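Local coordinates for BPH (Thiobacillus denitrificans, PDB 5OVS), which probably cleaves peptide bonds as a bacterial proteasome homologue, with fourteen copies of the chain assembling into a double ring around an inner cavity, at residues Asp60-Leu65 and Cys79-Leu84; Asp72-Ile77 and Arg126-Phe131; Leu104-Met109 and Val122-Thr127; Asp110-Asn115 and Tyr135-Gly140. All coordinates share one frame; numbering follows the deposited sequence.

Interaction 1 (Asp60-Leu65 and Cys79-Leu84); sequences DYFASL and CVWNTL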
loop_
_atom_site.group_PDB
_atom_site.type_symbol
_atom_site.label_atom_id
_atom_site.label_comp_id
_atom_site.label_asym_id
_atom_site.label_seq_id
_atom_site.Cartn_x
_atom_site.Cartn_y
_atom_site.Cartn_z
ATOM N N ASP K 60 24.535 -26.230 21.901
ATOM C CA ASP K 60 25.263 -25.165 22.597
ATOM C C ASP K 60 24.525 -24.765 23.873
ATOM O O ASP K 60 25.075 -24.816 24.979
ATOM C CB ASP K 60 25.395 -23.956 21.671
ATOM C CG ASP K 60 26.367 -22.925 22.172
ATOM O OD1 ASP K 60 27.578 -23.091 21.931
ATOM O OD2 ASP K 60 25.928 -21.923 22.763
ATOM N N TYR K 61 23.261 -24.397 23.722
ATOM C CA TYR K 61 22.463 -23.969 24.861
ATOM C C TYR K 61 22.443 -25.014 25.984
ATOM O O TYR K 61 22.715 -24.692 27.143
ATOM C CB TYR K 61 21.037 -23.638 24.426
ATOM C CG TYR K 61 20.164 -23.207 25.577
ATOM C CD1 TYR K 61 20.340 -21.962 26.182
ATOM C CD2 TYR K 61 19.169 -24.048 26.077
ATOM C CE1 TYR K 61 19.545 -21.566 27.248
ATOM C CE2 TYR K 61 18.370 -23.664 27.138
ATOM C CZ TYR K 61 18.557 -22.424 27.722
ATOM O OH TYR K 61 17.758 -22.044 28.775
ATOM N N PHE K 62 22.126 -26.259 25.636
ATOM C CA PHE K 62 21.949 -27.308 26.644
ATOM C C PHE K 62 23.274 -27.753 27.243
ATOM O O PHE K 62 23.320 -28.143 28.411
ATOM C CB PHE K 62 21.153 -28.500 26.082
ATOM C CG PHE K 62 19.687 -28.199 25.851
ATOM C CD1 PHE K 62 18.880 -27.735 26.889
ATOM C CD2 PHE K 62 19.106 -28.384 24.596
ATOM C CE1 PHE K 62 17.531 -27.460 26.677
ATOM C CE2 PHE K 62 17.761 -28.107 24.383
ATOM C CZ PHE K 62 16.973 -27.649 25.424
ATOM N N ALA K 63 24.349 -27.679 26.458
ATOM C CA ALA K 63 25.700 -27.918 26.970
ATOM C C ALA K 63 26.110 -26.856 27.998
ATOM O O ALA K 63 26.802 -27.166 28.979
ATOM C CB ALA K 63 26.705 -27.965 25.831
ATOM N N SER K 64 25.681 -25.611 27.782
ATOM C CA SER K 64 26.034 -24.518 28.689
ATOM C C SER K 64 25.325 -24.597 30.050
ATOM O O SER K 64 25.836 -24.076 31.040
ATOM C CB SER K 64 25.784 -23.156 28.028
ATOM O OG SER K 64 24.406 -22.919 27.810
ATOM N N LEU K 65 24.167 -25.253 30.111
ATOM C CA LEU K 65 23.441 -25.387 31.378
ATOM C C LEU K 65 24.260 -26.136 32.427
ATOM O O LEU K 65 25.099 -26.968 32.088
ATOM C CB LEU K 65 22.118 -26.124 31.168
ATOM C CG LEU K 65 21.072 -25.467 30.267
ATOM C CD1 LEU K 65 19.812 -26.315 30.267
ATOM C CD2 LEU K 65 20.763 -24.043 30.714
ATOM N N CYS K 79 8.364 -25.328 30.832
ATOM C CA CYS K 79 9.228 -24.484 31.620
ATOM C C CYS K 79 10.609 -24.302 30.981
ATOM O O CYS K 79 11.151 -23.187 30.920
ATOM C CB CYS K 79 9.349 -25.127 33.000
ATOM S SG CYS K 79 10.363 -24.225 34.151
ATOM N N VAL K 80 11.180 -25.399 30.502
ATOM C CA VAL K 80 12.471 -25.368 29.795
ATOM C C VAL K 80 12.367 -24.564 28.485
ATOM O O VAL K 80 13.192 -23.672 28.217
ATOM C CB VAL K 80 12.960 -26.804 29.501
ATOM C CG1 VAL K 80 14.112 -26.816 28.511
ATOM C CG2 VAL K 80 13.372 -27.493 30.794
ATOM N N TRP K 81 11.346 -24.870 27.671
ATOM C CA TRP K 81 11.165 -24.163 26.398
ATOM C C TRP K 81 10.876 -22.686 26.586
ATOM O O TRP K 81 11.342 -21.863 25.801
ATOM C CB TRP K 81 10.104 -24.825 25.511
ATOM C CG TRP K 81 10.717 -25.448 24.316
ATOM C CD1 TRP K 81 10.544 -25.070 23.024
ATOM C CD2 TRP K 81 11.662 -26.524 24.300
ATOM N NE1 TRP K 81 11.295 -25.864 22.195
ATOM C CE2 TRP K 81 11.994 -26.764 22.953
ATOM C CE3 TRP K 81 12.249 -27.318 25.295
ATOM C CZ2 TRP K 81 12.888 -27.762 22.568
ATOM C CZ3 TRP K 81 13.139 -28.314 24.914
ATOM C CH2 TRP K 81 13.447 -28.527 23.558
ATOM N N ASN K 82 10.142 -22.337 27.634
ATOM C CA ASN K 82 9.880 -20.926 27.893
ATOM C C ASN K 82 11.154 -20.168 28.248
ATOM O O ASN K 82 11.355 -19.069 27.773
ATOM C CB ASN K 82 8.841 -20.740 28.993
ATOM C CG ASN K 82 8.235 -19.351 28.978
ATOM O OD1 ASN K 82 7.524 -18.986 28.040
ATOM N ND2 ASN K 82 8.521 -18.570 30.005
ATOM N N THR K 83 12.006 -20.766 29.081
ATOM C CA THR K 83 13.330 -20.216 29.388
ATOM C C THR K 83 14.215 -20.202 28.131
ATOM O O THR K 83 14.845 -19.198 27.836
ATOM C CB THR K 83 14.018 -21.018 30.523
ATOM O OG1 THR K 83 13.264 -20.868 31.732
ATOM C CG2 THR K 83 15.442 -20.550 30.782
ATOM N N LEU K 84 14.250 -21.306 27.388
ATOM C CA LEU K 84 14.995 -21.364 26.127
ATOM C C LEU K 84 14.650 -20.200 25.219
ATOM O O LEU K 84 15.543 -19.583 24.649
ATOM C CB LEU K 84 14.718 -22.669 25.376
ATOM C CG LEU K 84 15.146 -22.735 23.900
ATOM C CD1 LEU K 84 16.652 -22.623 23.768
ATOM C CD2 LEU K 84 14.684 -24.033 23.275
#

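Interaction 2 (Asp72-Ile77 and Arg126-Phe131); sequences DSVARI and RTVQEF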
loop_
_atom_site.group_PDB
_atom_site.type_symbol
_atom_site.label_atom_id
_atom_site.label_comp_id
_atom_site.label_asym_id
_atom_site.label_seq_id
_atom_site.Cartn_x
_atom_site.Cartn_y
_atom_site.Cartn_z
ATOM N N ASP K 72 10.692 -34.786 30.816
ATOM C CA ASP K 72 9.856 -35.984 30.935
ATOM C C ASP K 72 8.462 -35.728 31.490
ATOM O O ASP K 72 7.770 -36.664 31.891
ATOM C CB ASP K 72 10.573 -37.057 31.759
ATOM C CG ASP K 72 11.056 -36.557 33.123
ATOM O OD1 ASP K 72 10.637 -35.488 33.619
ATOM O OD2 ASP K 72 11.884 -37.271 33.706
ATOM N N SER K 73 8.044 -34.467 31.504
ATOM C CA SER K 73 6.631 -34.127 31.672
ATOM C C SER K 73 6.293 -32.870 30.871
ATOM O O SER K 73 7.183 -32.090 30.523
ATOM C CB SER K 73 6.323 -33.879 33.134
ATOM O OG SER K 73 6.682 -32.555 33.478
ATOM N N VAL K 74 5.006 -32.676 30.593
ATOM C CA VAL K 74 4.521 -31.498 29.874
ATOM C C VAL K 74 4.917 -30.199 30.597
ATOM O O VAL K 74 5.477 -29.282 29.979
ATOM C CB VAL K 74 2.986 -31.578 29.672
ATOM C CG1 VAL K 74 2.391 -30.239 29.263
ATOM C CG2 VAL K 74 2.648 -32.628 28.629
ATOM N N ALA K 75 4.663 -30.133 31.903
ATOM C CA ALA K 75 5.002 -28.949 32.712
ATOM C C ALA K 75 6.505 -28.657 32.767
ATOM O O ALA K 75 6.919 -27.490 32.822
ATOM C CB ALA K 75 4.453 -29.085 34.123
ATOM N N ARG K 76 7.319 -29.705 32.756
ATOM C CA ARG K 76 8.775 -29.526 32.778
ATOM C C ARG K 76 9.304 -29.076 31.432
ATOM O O ARG K 76 10.221 -28.270 31.361
ATOM C CB ARG K 76 9.485 -30.810 33.201
ATOM C CG ARG K 76 9.381 -31.086 34.685
ATOM C CD ARG K 76 9.943 -32.458 35.035
ATOM N NE ARG K 76 9.684 -32.823 36.425
ATOM C CZ ARG K 76 9.964 -34.010 36.961
ATOM N NH1 ARG K 76 10.509 -34.978 36.225
ATOM N NH2 ARG K 76 9.685 -34.237 38.241
ATOM N N ILE K 77 8.733 -29.610 30.367
ATOM C CA ILE K 77 9.146 -29.230 29.023
ATOM C C ILE K 77 8.725 -27.795 28.749
ATOM O O ILE K 77 9.487 -27.017 28.184
ATOM C CB ILE K 77 8.568 -30.181 27.947
ATOM C CG1 ILE K 77 9.157 -31.588 28.119
ATOM C CG2 ILE K 77 8.858 -29.654 26.536
ATOM C CD1 ILE K 77 8.356 -32.676 27.436
ATOM N N ARG K 126 5.408 -22.758 21.716
ATOM C CA ARG K 126 5.601 -23.433 23.009
ATOM C C ARG K 126 4.400 -24.270 23.485
ATOM O O ARG K 126 4.208 -24.496 24.684
ATOM C CB ARG K 126 6.126 -22.457 24.064
ATOM C CG ARG K 126 7.589 -22.113 23.781
ATOM C CD ARG K 126 8.079 -20.842 24.456
ATOM N NE ARG K 126 7.177 -19.709 24.277
ATOM C CZ ARG K 126 6.992 -19.054 23.131
ATOM N NH1 ARG K 126 7.628 -19.405 22.017
ATOM N NH2 ARG K 126 6.144 -18.035 23.094
ATOM N N THR K 127 3.640 -24.761 22.515
ATOM C CA THR K 127 2.560 -25.686 22.751
ATOM C C THR K 127 3.136 -27.050 23.023
ATOM O O THR K 127 3.518 -27.741 22.088
ATOM C CB THR K 127 1.685 -25.825 21.486
ATOM O OG1 THR K 127 1.365 -24.525 20.986
ATOM C CG2 THR K 127 0.420 -26.616 21.780
ATOM N N VAL K 128 3.202 -27.436 24.290
ATOM C CA VAL K 128 3.757 -28.728 24.676
ATOM C C VAL K 128 2.669 -29.780 24.733
ATOM O O VAL K 128 1.632 -29.569 25.351
ATOM C CB VAL K 128 4.421 -28.692 26.070
ATOM C CG1 VAL K 128 5.062 -30.035 26.377
ATOM C CG2 VAL K 128 5.425 -27.563 26.162
ATOM N N GLN K 129 2.944 -30.937 24.144
ATOM C CA GLN K 129 1.966 -32.011 24.058
ATOM C C GLN K 129 2.614 -33.340 24.396
ATOM O O GLN K 129 3.773 -33.555 24.072
ATOM C CB GLN K 129 1.340 -32.037 22.643
ATOM C CG GLN K 129 0.667 -30.721 22.303
ATOM C CD GLN K 129 -0.139 -30.745 21.013
ATOM O OE1 GLN K 129 0.406 -30.871 19.906
ATOM N NE2 GLN K 129 -1.445 -30.587 21.147
ATOM N N GLU K 130 1.879 -34.216 25.072
ATOM C CA GLU K 130 2.298 -35.614 25.194
ATOM C C GLU K 130 1.470 -36.401 24.220
ATOM O O GLU K 130 0.256 -36.217 24.158
ATOM C CB GLU K 130 2.098 -36.183 26.602
ATOM C CG GLU K 130 2.601 -37.615 26.709
ATOM C CD GLU K 130 2.587 -38.183 28.112
ATOM O OE1 GLU K 130 2.037 -37.548 29.036
ATOM O OE2 GLU K 130 3.126 -39.290 28.285
ATOM N N PHE K 131 2.120 -37.277 23.461
ATOM C CA PHE K 131 1.424 -38.045 22.441
ATOM C C PHE K 131 1.164 -39.456 22.915
ATOM O O PHE K 131 1.941 -40.014 23.680
ATOM C CB PHE K 131 2.215 -38.028 21.136
ATOM C CG PHE K 131 2.389 -36.653 20.578
ATOM C CD1 PHE K 131 1.285 -35.925 20.164
ATOM C CD2 PHE K 131 3.652 -36.072 20.485
ATOM C CE1 PHE K 131 1.430 -34.643 19.669
ATOM C CE2 PHE K 131 3.803 -34.789 19.979
ATOM C CZ PHE K 131 2.691 -34.073 19.574
#

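Interaction 3 (Leu104-Met109 and Val122-Thr127); sequences LESSRM and VAAHRT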
loop_
_atom_site.group_PDB
_atom_site.type_symbol
_atom_site.label_atom_id
_atom_site.label_comp_id
_atom_site.label_asym_id
_atom_site.label_seq_id
_atom_site.Cartn_x
_atom_site.Cartn_y
_atom_site.Cartn_z
ATOM N N LEU K 104 1.204 -15.569 20.610
ATOM C CA LEU K 104 2.477 -15.587 21.315
ATOM C C LEU K 104 3.642 -15.475 20.339
ATOM O O LEU K 104 3.468 -15.600 19.117
ATOM C CB LEU K 104 2.608 -16.885 22.106
ATOM C CG LEU K 104 1.521 -17.170 23.140
ATOM C CD1 LEU K 104 1.434 -18.660 23.439
ATOM C CD2 LEU K 104 1.764 -16.385 24.417
ATOM N N GLU K 105 4.834 -15.231 20.883
ATOM C CA GLU K 105 6.045 -15.201 20.072
ATOM C C GLU K 105 6.359 -16.622 19.623
ATOM O O GLU K 105 6.239 -17.570 20.398
ATOM C CB GLU K 105 7.227 -14.600 20.844
ATOM C CG GLU K 105 7.186 -13.080 20.983
ATOM C CD GLU K 105 8.356 -12.515 21.791
ATOM O OE1 GLU K 105 9.390 -13.198 21.915
ATOM O OE2 GLU K 105 8.253 -11.375 22.307
ATOM N N SER K 106 6.717 -16.765 18.355
ATOM C CA SER K 106 7.180 -18.034 17.819
ATOM C C SER K 106 8.634 -18.267 18.241
ATOM O O SER K 106 9.432 -17.333 18.286
ATOM C CB SER K 106 7.075 -18.016 16.288
ATOM O OG SER K 106 7.304 -19.301 15.735
ATOM N N SER K 107 8.972 -19.510 18.557
ATOM C CA SER K 107 10.370 -19.908 18.648
ATOM C C SER K 107 10.894 -20.383 17.280
ATOM O O SER K 107 12.069 -20.720 17.149
ATOM C CB SER K 107 10.557 -20.973 19.732
ATOM O OG SER K 107 10.099 -20.493 20.991
ATOM N N ARG K 108 10.017 -20.403 16.277
ATOM C CA ARG K 108 10.353 -20.734 14.890
ATOM C C ARG K 108 10.770 -22.182 14.638
ATOM O O ARG K 108 11.196 -22.514 13.528
ATOM C CB ARG K 108 11.440 -19.805 14.342
ATOM C CG ARG K 108 11.147 -18.329 14.517
ATOM C CD ARG K 108 9.915 -17.892 13.757
ATOM N NE ARG K 108 9.954 -16.443 13.583
ATOM C CZ ARG K 108 10.254 -15.803 12.447
ATOM N NH1 ARG K 108 10.515 -16.470 11.321
ATOM N NH2 ARG K 108 10.267 -14.471 12.429
ATOM N N MET K 109 10.636 -23.049 15.634
ATOM C CA MET K 109 10.921 -24.448 15.435
ATOM C C MET K 109 9.853 -25.282 16.109
ATOM O O MET K 109 9.244 -24.871 17.089
ATOM C CB MET K 109 12.302 -24.795 15.976
ATOM C CG MET K 109 12.561 -24.224 17.343
ATOM S SD MET K 109 13.954 -24.987 18.167
ATOM C CE MET K 109 13.875 -24.119 19.726
ATOM N N VAL K 122 6.876 -30.031 21.127
ATOM C CA VAL K 122 6.723 -28.618 21.425
ATOM C C VAL K 122 6.657 -27.904 20.105
ATOM O O VAL K 122 7.636 -27.891 19.366
ATOM C CB VAL K 122 7.911 -28.035 22.207
ATOM C CG1 VAL K 122 7.564 -26.633 22.719
ATOM C CG2 VAL K 122 8.295 -28.943 23.351
ATOM N N ALA K 123 5.498 -27.323 19.799
ATOM C CA ALA K 123 5.348 -26.556 18.580
ATOM C C ALA K 123 5.983 -25.183 18.801
ATOM O O ALA K 123 6.351 -24.836 19.929
ATOM C CB ALA K 123 3.883 -26.439 18.198
ATOM N N ALA K 124 6.101 -24.420 17.720
ATOM C CA ALA K 124 6.824 -23.140 17.706
ATOM C C ALA K 124 6.329 -22.116 18.732
ATOM O O ALA K 124 7.115 -21.305 19.229
ATOM C CB ALA K 124 6.775 -22.539 16.302
ATOM N N HIS K 125 5.038 -22.157 19.053
ATOM C CA HIS K 125 4.464 -21.249 20.040
ATOM C C HIS K 125 4.467 -21.843 21.466
ATOM O O HIS K 125 3.651 -21.457 22.309
ATOM C CB HIS K 125 3.068 -20.841 19.592
ATOM C CG HIS K 125 3.061 -20.100 18.287
ATOM N ND1 HIS K 125 2.827 -20.719 17.077
ATOM C CD2 HIS K 125 3.296 -18.794 18.001
ATOM C CE1 HIS K 125 2.900 -19.825 16.105
ATOM N NE2 HIS K 125 3.188 -18.651 16.638
ATOM N N ARG K 126 5.408 -22.758 21.716
ATOM C CA ARG K 126 5.601 -23.433 23.009
ATOM C C ARG K 126 4.400 -24.270 23.485
ATOM O O ARG K 126 4.208 -24.496 24.684
ATOM C CB ARG K 126 6.126 -22.457 24.064
ATOM C CG ARG K 126 7.589 -22.113 23.781
ATOM C CD ARG K 126 8.079 -20.842 24.456
ATOM N NE ARG K 126 7.177 -19.709 24.277
ATOM C CZ ARG K 126 6.992 -19.054 23.131
ATOM N NH1 ARG K 126 7.628 -19.405 22.017
ATOM N NH2 ARG K 126 6.144 -18.035 23.094
ATOM N N THR K 127 3.640 -24.761 22.515
ATOM C CA THR K 127 2.560 -25.686 22.751
ATOM C C THR K 127 3.136 -27.050 23.023
ATOM O O THR K 127 3.518 -27.741 22.088
ATOM C CB THR K 127 1.685 -25.825 21.486
ATOM O OG1 THR K 127 1.365 -24.525 20.986
ATOM C CG2 THR K 127 0.420 -26.616 21.780
HETATM O O HOH W 1 9.904 -25.573 19.736
#

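Interaction 4 (Asp110-Asn115 and Tyr135-Gly140); sequences DVLIAN and YAYGSG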
loop_
_atom_site.group_PDB
_atom_site.type_symbol
_atom_site.label_atom_id
_atom_site.label_comp_id
_atom_site.label_asym_id
_atom_site.label_seq_id
_atom_site.Cartn_x
_atom_site.Cartn_y
_atom_site.Cartn_z
ATOM N N ASP K 110 9.603 -26.446 15.542
ATOM C CA ASP K 110 8.758 -27.435 16.161
ATOM C C ASP K 110 9.692 -28.580 16.535
ATOM O O ASP K 110 10.614 -28.889 15.784
ATOM C CB ASP K 110 7.696 -27.897 15.175
ATOM C CG ASP K 110 6.800 -26.759 14.704
ATOM O OD1 ASP K 110 6.279 -26.005 15.547
ATOM O OD2 ASP K 110 6.588 -26.626 13.486
ATOM N N VAL K 111 9.506 -29.193 17.697
ATOM C CA VAL K 111 10.342 -30.349 18.041
ATOM C C VAL K 111 9.560 -31.524 18.588
ATOM O O VAL K 111 8.466 -31.361 19.121
ATOM C CB VAL K 111 11.472 -29.997 19.036
ATOM C CG1 VAL K 111 12.231 -28.781 18.550
ATOM C CG2 VAL K 111 10.910 -29.803 20.438
ATOM N N LEU K 112 10.130 -32.710 18.408
ATOM C CA LEU K 112 9.646 -33.907 19.071
ATOM C C LEU K 112 10.727 -34.342 20.083
ATOM O O LEU K 112 11.919 -34.214 19.816
ATOM C CB LEU K 112 9.352 -34.990 18.048
ATOM C CG LEU K 112 8.340 -34.568 16.967
ATOM C CD1 LEU K 112 8.255 -35.628 15.890
ATOM C CD2 LEU K 112 6.972 -34.327 17.576
ATOM N N ILE K 113 10.294 -34.804 21.250
ATOM C CA ILE K 113 11.181 -35.206 22.345
ATOM C C ILE K 113 10.823 -36.619 22.780
ATOM O O ILE K 113 9.737 -36.850 23.304
ATOM C CB ILE K 113 11.017 -34.283 23.549
ATOM C CG1 ILE K 113 11.417 -32.868 23.159
ATOM C CG2 ILE K 113 11.861 -34.787 24.740
ATOM C CD1 ILE K 113 10.943 -31.826 24.134
ATOM N N ALA K 114 11.737 -37.554 22.546
ATOM C CA ALA K 114 11.558 -38.939 22.940
ATOM C C ALA K 114 12.420 -39.230 24.163
ATOM O O ALA K 114 13.606 -38.957 24.169
ATOM C CB ALA K 114 11.956 -39.856 21.803
ATOM N N ASN K 115 11.817 -39.777 25.207
ATOM C CA ASN K 115 12.597 -40.372 26.300
ATOM C C ASN K 115 11.829 -41.511 26.967
ATOM O O ASN K 115 10.622 -41.651 26.756
ATOM C CB ASN K 115 13.049 -39.304 27.304
ATOM C CG ASN K 115 11.901 -38.708 28.097
ATOM O OD1 ASN K 115 11.263 -39.381 28.906
ATOM N ND2 ASN K 115 11.667 -37.421 27.898
ATOM N N TYR K 135 3.303 -38.955 16.339
ATOM C CA TYR K 135 3.089 -37.651 15.716
ATOM C C TYR K 135 4.285 -37.288 14.854
ATOM O O TYR K 135 5.281 -38.015 14.830
ATOM C CB TYR K 135 2.773 -36.539 16.748
ATOM C CG TYR K 135 1.913 -35.423 16.175
ATOM C CD1 TYR K 135 0.687 -35.702 15.569
ATOM C CD2 TYR K 135 2.327 -34.094 16.226
ATOM C CE1 TYR K 135 -0.086 -34.696 15.016
ATOM C CE2 TYR K 135 1.558 -33.078 15.681
ATOM C CZ TYR K 135 0.356 -33.385 15.081
ATOM O OH TYR K 135 -0.416 -32.382 14.561
ATOM N N ALA K 136 4.159 -36.189 14.110
ATOM C CA ALA K 136 5.200 -35.721 13.184
ATOM C C ALA K 136 5.165 -34.204 13.068
ATOM O O ALA K 136 4.104 -33.610 13.180
ATOM C CB ALA K 136 4.994 -36.342 11.811
ATOM N N TYR K 137 6.328 -33.593 12.849
ATOM C CA TYR K 137 6.450 -32.147 12.604
ATOM C C TYR K 137 7.355 -31.941 11.412
ATOM O O TYR K 137 7.997 -32.884 10.921
ATOM C CB TYR K 137 7.063 -31.415 13.803
ATOM C CG TYR K 137 6.119 -31.043 14.936
ATOM C CD1 TYR K 137 4.876 -30.461 14.686
ATOM C CD2 TYR K 137 6.505 -31.241 16.280
ATOM C CE1 TYR K 137 4.028 -30.112 15.727
ATOM C CE2 TYR K 137 5.661 -30.906 17.328
ATOM C CZ TYR K 137 4.429 -30.346 17.050
ATOM O OH TYR K 137 3.598 -30.009 18.095
ATOM N N GLY K 138 7.407 -30.692 10.967
ATOM C CA GLY K 138 8.072 -30.323 9.728
ATOM C C GLY K 138 7.071 -30.195 8.585
ATOM O O GLY K 138 5.916 -30.590 8.700
ATOM N N SER K 139 7.529 -29.636 7.473
ATOM C CA SER K 139 6.708 -29.497 6.269
ATOM C C SER K 139 6.233 -30.856 5.752
ATOM O O SER K 139 5.222 -30.933 5.055
ATOM C CB SER K 139 7.505 -28.769 5.176
ATOM O OG SER K 139 8.728 -29.458 4.870
ATOM N N GLY K 140 6.956 -31.927 6.091
ATOM C CA GLY K 140 6.544 -33.280 5.713
ATOM C C GLY K 140 5.599 -34.042 6.637
ATOM O O GLY K 140 5.323 -35.206 6.376
HETATM O O HOH W 2 6.310 -28.353 11.690
#

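Interaction 1 (Asp60-Leu65 and Cys79-Leu84)
Leu84 CD1 sits over one face of the Tyr61 ring, 4.0 Å from the ring centroid, and Phe62 CE1 lies in the plane of that ring at its edge. The Phe62 ring is roofed on one face by Tyr61 CD2, while its own edge carries Val80 CG1 and, near the ring plane, Trp81 CZ3. Trp81 receives the other methyl of the same leucine, Leu84 CD2, which stands 3.8 Å above the centre of its ring system, so Leu84 is shared between two aromatic groups. Phe62 CZ approaches Trp81 CZ3 to 3.9 Å, and the two side chains cross at about a right angle. Tyr61 reaches across with CG anti to its backbone N (chi1 179°), which brings OH to 3.4 Å from Thr83 CG2; Thr83 OG1 turns back instead to Cys79 O. The contact joins helix 54-64 to helix 74-91, whose short segments run at 110° to each other, within one helical layer of the Ntn-hydrolase sandwich. Next to it, Asn82 ND2 bonds His91 O of a neighbouring subunit. An alanine at Tyr61 removes the ring and hydroxyl, with the Thr83 contact, and would probably leave Leu84 CD1 and Phe62 less firmly packed. No hydrogen bond spans the two segments, so the contact probably depends on van der Waals and CH-pi packing of methyls and rings, best shielded from water at Phe62, Trp81 and Leu84.

Interaction 2 (Asp72-Ile77 and Arg126-Phe131)
Val74 and Val128 lie side by side, their chains pointing oppositely, and each has CG1 anti to its own backbone N. Their CG1 atoms end 3.9 Å apart. Val128 CG1 does double duty: it also lies 3.7 Å from Val74 O and 3.8 Å from Ile77 CG2, where the isoleucine crosses obliquely with CB pointing toward the strand. Val74 CG2, the other branch, leans along the strand to Glu130, 4.1 Å from its CB, and rests near Glu130 N. Glu130 meets the valine with CB, at the root of its side chain; the chain beyond CG is extended. This is helix-on-sheet packing in the Ntn-hydrolase sandwich: the first turn of helix 74-91 lies on strand 128-131, the outermost strand of its five-stranded antiparallel sheet within the chain. An alanine at Val74 removes both methyl branches, leaving the backbone O as the main contact to Val128 CG1, and would probably loosen the first helical turn on the strand. The helix start is defined by Ser73 at the N-cap, whose OG accepts from Arg76 N at 3.0 Å with an N-H...O angle of 153°. A salt bridge between Arg76 NH1 and Asp72 OD1 (2.7 Å), made on the syn lone pair of the carboxylate and in the guanidinium plane, ties the residue before the cap to the first turn; Asp72 OD2 has a second partner in Arg117. On the neighbouring subunit, Asn34 bonds Glu130 N and Val128 O, and Leu56 packs on Val74.

Interaction 3 (Leu104-Met109 and Val122-Thr127)
A type I beta turn from Ala123 to Arg126, at the tip of the hairpin between strands 118-122 and 128-131, docks against the loop that leads into strand 111-115. Its closing bond, Arg126 N to Ala123 O, fixes the turn, and the loop is itself bent by an ST turn, with Ser106 OG accepting from Arg108 N. The hydrogen bonds across the contact centre on Arg126. Its chain, bent at chi3 (-48°), presents the guanidinium end-on to one carbonyl, so that Glu105 O takes both NH2 at 2.7 Å and NH1 at 2.8 Å; the NH2 bond falls on a lone pair, whereas NH1 stands above the carbonyl plane. NH1 also donates to Ser107 OG at 2.9 Å, and that hydroxyl is bonded in addition to His85 ND1. One backbone bond completes the set, Ser107 N to Ala124 O, short at 2.7 Å and almost straight at 173°. The grip of two N-H groups on a single oxygen would probably polarise the Glu105 carbonyl. Close C...O contacts surround these bonds. Ala124 CB presses on Ser106 OG at 3.3 Å, Ala124 CA makes a CA-H...O contact to Met109 O at 3.0 Å, and the His125 ring meets Leu104 O at its edge through CD2, its NE2 being held by Asp102 OD2. Glu105 and Arg126 also pack on Tyr93 of a neighbouring subunit. A water links the loop to the end of strand 118-122, donating to Met109 O at 2.8 Å and to Val122 O at 3.3 Å.

Interaction 4 (Asp110-Asn115 and Tyr135-Gly140)
Asp110, Leu112 and Tyr137 all have CG opposite the carbonyl carbon, on the side of the backbone N, and Tyr137 (chi1 -83°) thereby places its ring between two sheets. These are the facing sheets of the Ntn-hydrolase sandwich: strand 111-115 is the middle strand of the five-stranded sheet, and strand 134-137 is an outermost strand, within the chain, of the four-stranded one. No direct hydrogen bond joins the segments. Asp110 CB lies over one face of the Tyr137 ring, 3.8 Å from its centroid and 22° off the normal, in a CH-pi contact, and the carboxylate stacks over the ring with their planes 29° apart. At the ring edge, Val111 O approaches Tyr137 CE2 to 3.4 Å. Leu112 divides its branches: CD2 presses on Tyr137 CD2 at 3.4 Å, obliquely to the ring, while CD1 reaches Tyr135 O at 4.0 Å and lies near Ala136 CA. Trp22 of a neighbouring subunit meets the Tyr137 ring edge-to-face, so packing on this ring crosses the interface. Beyond the strand, the backbone angles of Gly138 would jam any CB against Tyr137 O, which calls for glycine. Ser139 OG bonds weakly to Thr1 N, consistent with a place beside the N-terminal nucleophile of proteasomes. The Asp110 carboxylate is held on both oxygens: OD1 accepts from Ala124 N, and a water donates to OD2 at 2.5 Å while accepting from Gly138 N at 2.7 Å.

How the interactions relate
Along the chain, interaction 1 is complete before interactions 3 and 4 begin, interactions 2 and 3 overlap at Arg126 and Thr127, and interactions 3 and 4 cross. Their centres lie about 12 to 18 Å apart. Helix 74-91 serves interactions 1 and 2, and Trp81 carries it inward onto Val122 and Val111. Interactions 2 and 4 both involve the five-stranded sheet, Ile77 packing on Ile113, while interaction 3 lies at the turn joining two of its strands and meets interaction 4 through the backbone pairing of Val122 with Val111. Helix layer, hairpin tip and inter-sheet core thus form one continuous block of the sandwich, and each of the four contacts lies beside a neighbouring subunit of the double ring.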